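Local coordinates for protein thiosulfate sulfurtransferase (Pseudomonas aeruginosa, PDB 1YT8) that probably transfers sulfur from thiosulfate to cyanide, as a sulfurtransferase built from four repeated rhodanese-like domains, at residues R394-T399 and Y433-G438; V415-L420 and R444-E449. One frame throughout, in Å; residues are numbered along the deposited sequence.

Interaction 1. Residues R394-T399 and Y433-G438; sequences RVLDFT and YVLTCG
Leu-396 and Leu-435 run alongside each other in the same direction where two central parallel strands of a rhodanese-like sheet pair, 393-397 with 432-436. Leu-396 CD1 meets Leu-435 CD2 at 3.8 Å. Four backbone bonds zip the strands: Val-434 N to Arg-394 O, Leu-396 N to Val-434 O, Thr-436 N to Leu-396 O and, just past the first strand, Phe-398 N to Thr-436 O, the straightest at 173°. The tight part is the face of Leu-396, Tyr-433 and Leu-435, which helices 420-427 and 441-454 cover. Here the CG of Phe-398 stands anti to its own carbonyl carbon (chi1 -69°), and CE2 of the ring reaches Leu-435 CB at 3.9 Å while Thr-436 O sits at the ring edge. At the partly exposed end of this face Arg-394 CB and CG pack on Tyr-433 CD1, while NH2 hydrogen-bonds to Leu-427 O. On the other face Thr-436 CG2 lies 4.0 Å from Asp-397 CG; Thr-436 OG1 is hydrogen-bonded to Thr-465 OG1. The C-terminal ends are looser, and water enters. Asp-397 OD1 closes an Asx turn by accepting a bond from Thr-399 N, and one water, bonded to Thr-399 OG1, which Asn-403 also holds, accepts a hydrogen bond from Gly-438 N at 2.7 Å.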
ATOM      1  N   ARG A 394       0.780 -34.106  -4.248  1.00 15.17           N
ATOM      2  CA  ARG A 394       0.149 -32.865  -4.686  1.00 16.13           C
ATOM      3  C   ARG A 394       0.888 -31.664  -4.105  1.00 16.38           C
ATOM      4  O   ARG A 394       1.050 -31.540  -2.887  1.00 16.60           O
ATOM      5  CB  ARG A 394      -1.321 -32.817  -4.261  1.00 14.14           C
ATOM      6  CG  ARG A 394      -2.023 -31.499  -4.605  1.00 13.71           C
ATOM      7  CD  ARG A 394      -2.035 -31.249  -6.115  1.00 10.75           C
ATOM      8  NE  ARG A 394      -3.008 -32.093  -6.800  1.00 13.70           N
ATOM      9  CZ  ARG A 394      -3.092 -32.226  -8.122  1.00 14.50           C
ATOM     10  NH1 ARG A 394      -2.256 -31.573  -8.918  1.00 14.88           N
ATOM     11  NH2 ARG A 394      -4.024 -33.005  -8.647  1.00 14.79           N
ATOM     12  N   VAL A 395       1.355 -30.790  -4.986  1.00 14.65           N
ATOM     13  CA  VAL A 395       2.066 -29.595  -4.557  1.00 16.43           C
ATOM     14  C   VAL A 395       1.131 -28.401  -4.678  1.00 15.88           C
ATOM     15  O   VAL A 395       0.570 -28.150  -5.742  1.00 16.32           O
ATOM     16  CB  VAL A 395       3.314 -29.345  -5.425  1.00 15.30           C
ATOM     17  CG1 VAL A 395       3.982 -28.035  -5.015  1.00 15.77           C
ATOM     18  CG2 VAL A 395       4.292 -30.506  -5.274  1.00 17.04           C
ATOM     19  N   LEU A 396       0.960 -27.679  -3.575  1.00 15.26           N
ATOM     20  CA  LEU A 396       0.105 -26.499  -3.537  1.00 14.81           C
ATOM     21  C   LEU A 396       0.982 -25.260  -3.385  1.00 15.14           C
ATOM     22  O   LEU A 396       1.805 -25.189  -2.470  1.00 15.62           O
ATOM     23  CB  LEU A 396      -0.865 -26.590  -2.355  1.00 15.44           C
ATOM     24  CG  LEU A 396      -1.760 -27.828  -2.303  1.00 14.83           C
ATOM     25  CD1 LEU A 396      -2.729 -27.702  -1.129  1.00 13.11           C
ATOM     26  CD2 LEU A 396      -2.524 -27.970  -3.620  1.00 12.48           C
ATOM     27  N   ASP A 397       0.798 -24.290  -4.278  1.00 14.43           N
ATOM     28  CA  ASP A 397       1.576 -23.052  -4.268  1.00 14.70           C
ATOM     29  C   ASP A 397       0.716 -21.895  -3.747  1.00 12.81           C
ATOM     30  O   ASP A 397      -0.293 -21.546  -4.354  1.00 14.01           O
ATOM     31  CB  ASP A 397       2.053 -22.736  -5.691  1.00 14.66           C
ATOM     32  CG  ASP A 397       3.221 -21.768  -5.720  1.00 16.32           C
ATOM     33  OD1 ASP A 397       3.411 -21.020  -4.735  1.00 12.34           O
ATOM     34  OD2 ASP A 397       3.945 -21.750  -6.741  1.00 16.55           O
ATOM     35  N   PHE A 398       1.135 -21.297  -2.636  1.00 13.86           N
ATOM     36  CA  PHE A 398       0.402 -20.197  -2.012  1.00 14.17           C
ATOM     37  C   PHE A 398       0.890 -18.796  -2.382  1.00 16.20           C
ATOM     38  O   PHE A 398       0.322 -17.799  -1.918  1.00 16.42           O
ATOM     39  CB  PHE A 398       0.443 -20.361  -0.489  1.00 15.21           C
ATOM     40  CG  PHE A 398      -0.363 -21.525   0.013  1.00 15.76           C
ATOM     41  CD1 PHE A 398      -1.671 -21.345   0.449  1.00 15.15           C
ATOM     42  CD2 PHE A 398       0.173 -22.808   0.011  1.00 16.00           C
ATOM     43  CE1 PHE A 398      -2.439 -22.428   0.874  1.00 15.75           C
ATOM     44  CE2 PHE A 398      -0.589 -23.900   0.432  1.00 16.00           C
ATOM     45  CZ  PHE A 398      -1.895 -23.708   0.864  1.00 15.69           C
ATOM     46  N   THR A 399       1.937 -18.704  -3.197  1.00 16.43           N
ATOM     47  CA  THR A 399       2.446 -17.390  -3.591  1.00 16.41           C
ATOM     48  C   THR A 399       1.375 -16.666  -4.414  1.00 17.63           C
ATOM     49  O   THR A 399       0.401 -17.278  -4.842  1.00 16.86           O
ATOM     50  CB  THR A 399       3.741 -17.511  -4.426  1.00 16.96           C
ATOM     51  OG1 THR A 399       4.360 -16.222  -4.541  1.00 18.84           O
ATOM     52  CG2 THR A 399       3.436 -18.038  -5.817  1.00 15.93           C
ATOM     53  N   TYR A 433       0.584 -34.197   0.593  1.00 15.13           N
ATOM     54  CA  TYR A 433       0.628 -32.822   0.109  1.00 14.84           C
ATOM     55  C   TYR A 433       1.915 -32.140   0.537  1.00 15.56           C
ATOM     56  O   TYR A 433       2.421 -32.379   1.633  1.00 16.30           O
ATOM     57  CB  TYR A 433      -0.540 -32.014   0.678  1.00 16.15           C
ATOM     58  CG  TYR A 433      -1.904 -32.415   0.181  1.00 17.09           C
ATOM     59  CD1 TYR A 433      -2.470 -31.803  -0.939  1.00 18.30           C
ATOM     60  CD2 TYR A 433      -2.644 -33.390   0.844  1.00 17.19           C
ATOM     61  CE1 TYR A 433      -3.744 -32.152  -1.379  1.00 17.32           C
ATOM     62  CE2 TYR A 433      -3.913 -33.749   0.411  1.00 18.57           C
ATOM     63  CZ  TYR A 433      -4.459 -33.127  -0.699  1.00 19.25           C
ATOM     64  OH  TYR A 433      -5.713 -33.493  -1.121  1.00 18.86           O
ATOM     65  N   VAL A 434       2.436 -31.286  -0.336  1.00 12.85           N
ATOM     66  CA  VAL A 434       3.634 -30.518  -0.046  1.00 14.50           C
ATOM     67  C   VAL A 434       3.248 -29.073  -0.348  1.00 13.55           C
ATOM     68  O   VAL A 434       2.827 -28.758  -1.461  1.00 13.32           O
ATOM     69  CB  VAL A 434       4.819 -30.936  -0.934  1.00 14.70           C
ATOM     70  CG1 VAL A 434       6.017 -30.035  -0.641  1.00 14.11           C
ATOM     71  CG2 VAL A 434       5.185 -32.395  -0.663  1.00 14.45           C
ATOM     72  N   LEU A 435       3.370 -28.204   0.649  1.00 13.63           N
ATOM     73  CA  LEU A 435       2.997 -26.803   0.476  1.00 14.02           C
ATOM     74  C   LEU A 435       4.211 -25.908   0.253  1.00 13.59           C
ATOM     75  O   LEU A 435       5.266 -26.112   0.852  1.00 13.74           O
ATOM     76  CB  LEU A 435       2.219 -26.317   1.703  1.00 13.43           C
ATOM     77  CG  LEU A 435       1.191 -27.294   2.297  1.00 15.85           C
ATOM     78  CD1 LEU A 435       0.440 -26.585   3.414  1.00 16.81           C
ATOM     79  CD2 LEU A 435       0.220 -27.789   1.231  1.00 14.77           C
ATOM     80  N   THR A 436       4.056 -24.909  -0.610  1.00 13.66           N
ATOM     81  CA  THR A 436       5.149 -23.993  -0.891  1.00 15.33           C
ATOM     82  C   THR A 436       4.640 -22.582  -1.170  1.00 15.45           C
ATOM     83  O   THR A 436       3.440 -22.339  -1.267  1.00 14.23           O
ATOM     84  CB  THR A 436       5.976 -24.466  -2.117  1.00 16.26           C
ATOM     85  OG1 THR A 436       7.173 -23.682  -2.230  1.00 16.81           O
ATOM     86  CG2 THR A 436       5.168 -24.308  -3.403  1.00 18.33           C
ATOM     87  N   CYS A 437       5.586 -21.661  -1.270  1.00 17.89           N
ATOM     88  CA  CYS A 437       5.335 -20.264  -1.598  1.00 17.96           C
ATOM     89  C   CYS A 437       6.738 -19.711  -1.788  1.00 19.33           C
ATOM     90  O   CYS A 437       7.703 -20.481  -1.797  1.00 18.63           O
ATOM     91  CB  CYS A 437       4.577 -19.525  -0.480  1.00 19.90           C
ATOM     92  SG  CYS A 437       5.433 -19.295   1.090  1.00 20.49           S
ATOM     93  N   GLY A 438       6.865 -18.399  -1.947  1.00 18.67           N
ATOM     94  CA  GLY A 438       8.180 -17.821  -2.154  1.00 19.63           C
ATOM     95  C   GLY A 438       9.272 -18.330  -1.229  1.00 21.40           C
ATOM     96  O   GLY A 438      10.310 -18.814  -1.684  1.00 19.53           O
TER
HETATM   97  O   HOH W   1       5.441 -16.067  -1.942  1.00 21.44           O

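Interaction 2. Residues V415-L420 and R444-E449; sequences VLRSQL and RFAVAE
Loop 415-420 meets helix 441-454 in a buried, water-mediated contact, with Arg-417 and Leu-420 set against Phe-445, Ala-446 and Glu-449 where the chain runs from strand 413-414 into helix 420-427. The aliphatic chain of Arg-417 runs out straight, CG anti to the backbone N (chi1 -179°), and the guanidinium ends beside Phe-445 and Ala-446. Phe-445 CB stands 3.7 Å off the guanidinium plane, nearer its margin than its centre; the ring itself leads away toward helix 51-58. In the guanidinium plane, at its edge, a water accepts from Arg-417 NE at 2.8 Å and donates to Glu-449 OE1. A second water lies between Arg-417 O and Glu-449 OE2, 2.6 Å from the OE2 oxygen, and accepts a long bond from Leu-420 N. The carboxylate is thus tied to the loop through solvent, while Leu-420 CD1 packs against Glu-449 CD at 3.7 Å. Both charges have direct partners in the first rhodanese-like domain: Arg-417 NH1 bridges to Glu-52 and Glu-449 OE1 to Arg-82. This is a loop-to-helix junction on one side of a rhodanese-like alpha/beta domain, placed at a polar interface between two of the repeats.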
ATOM      1  N   VAL A 415      -3.213 -21.978  -5.479  1.00 13.74           N
ATOM      2  CA  VAL A 415      -4.410 -21.948  -4.651  1.00 14.98           C
ATOM      3  C   VAL A 415      -4.506 -20.683  -3.809  1.00 13.48           C
ATOM      4  O   VAL A 415      -3.516 -19.981  -3.592  1.00 15.91           O
ATOM      5  CB  VAL A 415      -4.450 -23.142  -3.663  1.00 15.76           C
ATOM      6  CG1 VAL A 415      -4.435 -24.461  -4.419  1.00 15.82           C
ATOM      7  CG2 VAL A 415      -3.262 -23.067  -2.720  1.00 16.73           C
ATOM      8  N   LEU A 416      -5.719 -20.411  -3.350  1.00 14.92           N
ATOM      9  CA  LEU A 416      -6.010 -19.290  -2.470  1.00 15.21           C
ATOM     10  C   LEU A 416      -6.157 -19.942  -1.105  1.00 15.46           C
ATOM     11  O   LEU A 416      -6.926 -20.890  -0.952  1.00 14.96           O
ATOM     12  CB  LEU A 416      -7.340 -18.631  -2.837  1.00 15.28           C
ATOM     13  CG  LEU A 416      -7.401 -17.661  -4.014  1.00 14.99           C
ATOM     14  CD1 LEU A 416      -8.847 -17.227  -4.232  1.00 15.72           C
ATOM     15  CD2 LEU A 416      -6.511 -16.455  -3.728  1.00 15.01           C
ATOM     16  N   ARG A 417      -5.427 -19.453  -0.115  1.00 15.19           N
ATOM     17  CA  ARG A 417      -5.531 -20.034   1.211  1.00 17.93           C
ATOM     18  C   ARG A 417      -6.954 -19.899   1.752  1.00 18.10           C
ATOM     19  O   ARG A 417      -7.417 -20.743   2.522  1.00 20.21           O
ATOM     20  CB  ARG A 417      -4.549 -19.361   2.168  1.00 16.82           C
ATOM     21  CG  ARG A 417      -4.588 -19.952   3.567  1.00 18.95           C
ATOM     22  CD  ARG A 417      -3.634 -19.246   4.493  1.00 21.20           C
ATOM     23  NE  ARG A 417      -3.823 -19.660   5.879  1.00 21.30           N
ATOM     24  CZ  ARG A 417      -3.514 -18.903   6.924  1.00 23.05           C
ATOM     25  NH1 ARG A 417      -3.000 -17.693   6.735  1.00 20.81           N
ATOM     26  NH2 ARG A 417      -3.735 -19.346   8.157  1.00 18.77           N
ATOM     27  N   SER A 418      -7.645 -18.846   1.325  1.00 17.97           N
ATOM     28  CA  SER A 418      -9.009 -18.567   1.769  1.00 17.74           C
ATOM     29  C   SER A 418     -10.069 -19.470   1.148  1.00 17.16           C
ATOM     30  O   SER A 418     -11.222 -19.453   1.573  1.00 15.94           O
ATOM     31  CB  SER A 418      -9.367 -17.104   1.478  1.00 15.51           C
ATOM     32  OG  SER A 418      -9.393 -16.851   0.082  1.00 14.59           O
ATOM     33  N   GLN A 419      -9.678 -20.253   0.146  1.00 17.09           N
ATOM     34  CA  GLN A 419     -10.609 -21.155  -0.528  1.00 15.88           C
ATOM     35  C   GLN A 419     -10.020 -22.555  -0.681  1.00 15.94           C
ATOM     36  O   GLN A 419     -10.185 -23.201  -1.719  1.00 15.99           O
ATOM     37  CB  GLN A 419     -10.973 -20.588  -1.908  1.00 17.75           C
ATOM     38  CG  GLN A 419     -11.698 -19.248  -1.847  1.00 18.89           C
ATOM     39  CD  GLN A 419     -12.152 -18.749  -3.208  1.00 20.10           C
ATOM     40  OE1 GLN A 419     -12.335 -19.532  -4.144  1.00 20.19           O
ATOM     41  NE2 GLN A 419     -12.360 -17.442  -3.318  1.00 18.23           N
ATOM     42  N   LEU A 420      -9.350 -23.028   0.365  1.00 15.48           N
ATOM     43  CA  LEU A 420      -8.722 -24.342   0.335  1.00 16.28           C
ATOM     44  C   LEU A 420      -9.689 -25.515   0.203  1.00 17.02           C
ATOM     45  O   LEU A 420      -9.380 -26.497  -0.472  1.00 15.79           O
ATOM     46  CB  LEU A 420      -7.844 -24.536   1.574  1.00 15.58           C
ATOM     47  CG  LEU A 420      -6.472 -23.855   1.546  1.00 15.19           C
ATOM     48  CD1 LEU A 420      -5.803 -23.990   2.903  1.00 15.35           C
ATOM     49  CD2 LEU A 420      -5.606 -24.492   0.457  1.00 17.22           C
ATOM     50  N   ARG A 444       3.452 -22.246   5.544  1.00 16.73           N
ATOM     51  CA  ARG A 444       3.556 -22.809   6.889  1.00 16.67           C
ATOM     52  C   ARG A 444       2.277 -22.584   7.697  1.00 17.24           C
ATOM     53  O   ARG A 444       1.846 -23.456   8.448  1.00 16.70           O
ATOM     54  CB  ARG A 444       4.752 -22.196   7.636  1.00 17.84           C
ATOM     55  CG  ARG A 444       4.920 -22.703   9.072  1.00 18.80           C
ATOM     56  CD  ARG A 444       6.102 -22.043   9.780  1.00 21.23           C
ATOM     57  NE  ARG A 444       7.404 -22.532   9.319  1.00 22.09           N
ATOM     58  CZ  ARG A 444       7.966 -23.670   9.719  1.00 22.98           C
ATOM     59  NH1 ARG A 444       7.348 -24.453  10.597  1.00 21.67           N
ATOM     60  NH2 ARG A 444       9.153 -24.027   9.245  1.00 23.37           N
ATOM     61  N   PHE A 445       1.669 -21.410   7.543  1.00 17.99           N
ATOM     62  CA  PHE A 445       0.442 -21.093   8.267  1.00 18.32           C
ATOM     63  C   PHE A 445      -0.760 -21.864   7.737  1.00 18.70           C
ATOM     64  O   PHE A 445      -1.813 -21.903   8.379  1.00 18.66           O
ATOM     65  CB  PHE A 445       0.163 -19.587   8.190  1.00 19.97           C
ATOM     66  CG  PHE A 445       1.004 -18.771   9.128  1.00 21.75           C
ATOM     67  CD1 PHE A 445       0.656 -18.653  10.470  1.00 22.69           C
ATOM     68  CD2 PHE A 445       2.165 -18.150   8.680  1.00 22.08           C
ATOM     69  CE1 PHE A 445       1.453 -17.928  11.354  1.00 21.20           C
ATOM     70  CE2 PHE A 445       2.966 -17.424   9.557  1.00 23.70           C
ATOM     71  CZ  PHE A 445       2.609 -17.315  10.898  1.00 22.17           C
ATOM     72  N   ALA A 446      -0.598 -22.491   6.574  1.00 16.59           N
ATOM     73  CA  ALA A 446      -1.680 -23.244   5.952  1.00 17.89           C
ATOM     74  C   ALA A 446      -1.634 -24.749   6.201  1.00 17.74           C
ATOM     75  O   ALA A 446      -2.592 -25.458   5.893  1.00 16.57           O
ATOM     76  CB  ALA A 446      -1.696 -22.973   4.445  1.00 18.04           C
ATOM     77  N   VAL A 447      -0.529 -25.237   6.757  1.00 15.76           N
ATOM     78  CA  VAL A 447      -0.386 -26.668   7.011  1.00 16.14           C
ATOM     79  C   VAL A 447      -1.542 -27.271   7.809  1.00 17.87           C
ATOM     80  O   VAL A 447      -2.136 -28.268   7.392  1.00 16.75           O
ATOM     81  CB  VAL A 447       0.947 -26.974   7.741  1.00 16.11           C
ATOM     82  CG1 VAL A 447       1.025 -28.457   8.100  1.00 15.11           C
ATOM     83  CG2 VAL A 447       2.119 -26.592   6.845  1.00 14.26           C
ATOM     84  N   ALA A 448      -1.865 -26.670   8.951  1.00 16.61           N
ATOM     85  CA  ALA A 448      -2.936 -27.179   9.800  1.00 17.31           C
ATOM     86  C   ALA A 448      -4.275 -27.317   9.084  1.00 17.17           C
ATOM     87  O   ALA A 448      -4.985 -28.309   9.272  1.00 17.29           O
ATOM     88  CB  ALA A 448      -3.092 -26.292  11.039  1.00 18.56           C
ATOM     89  N   GLU A 449      -4.629 -26.330   8.266  1.00 15.59           N
ATOM     90  CA  GLU A 449      -5.895 -26.384   7.547  1.00 15.81           C
ATOM     91  C   GLU A 449      -5.896 -27.478   6.484  1.00 14.81           C
ATOM     92  O   GLU A 449      -6.882 -28.193   6.319  1.00 15.23           O
ATOM     93  CB  GLU A 449      -6.219 -25.042   6.885  1.00 16.11           C
ATOM     94  CG  GLU A 449      -7.656 -25.003   6.389  1.00 15.74           C
ATOM     95  CD  GLU A 449      -8.068 -23.681   5.778  1.00 17.63           C
ATOM     96  OE1 GLU A 449      -7.412 -22.651   6.041  1.00 20.49           O
ATOM     97  OE2 GLU A 449      -9.073 -23.681   5.040  1.00 18.86           O
TER
HETATM   98  O   HOH W   2      -9.770 -21.860   3.392  1.00 20.33           O
HETATM   99  O   HOH W   3      -4.868 -22.039   6.889  1.00 20.44           O
HETATM  100  O   HOH W   4      -7.928 -20.097   5.677  1.00 22.02           O

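In the fold
Both contacts belong to the last rhodanese-like domain, their centres about 9 Å apart. Along the chain their segments alternate, 394-399, 415-420, 433-438, 444-449, so the chain between the two segments of either contact includes one segment of the other. Interaction 1 joins two inner strands of the parallel five-stranded sheet; in interaction 2, helix 441-454 follows directly after strand 432-436. They touch through packing and probably through a hydrogen bond from Val-415 N to Asp-397 O. Phe-398 CZ lies 3.7 Å from Ala-446 CB, Leu-435 CD1 meets Val-447 CA, and Phe-398 CE1 packs on Val-415 CG2. Sheet and helix thus form one continuous body, with interaction 2 on the side facing the first rhodanese-like domain.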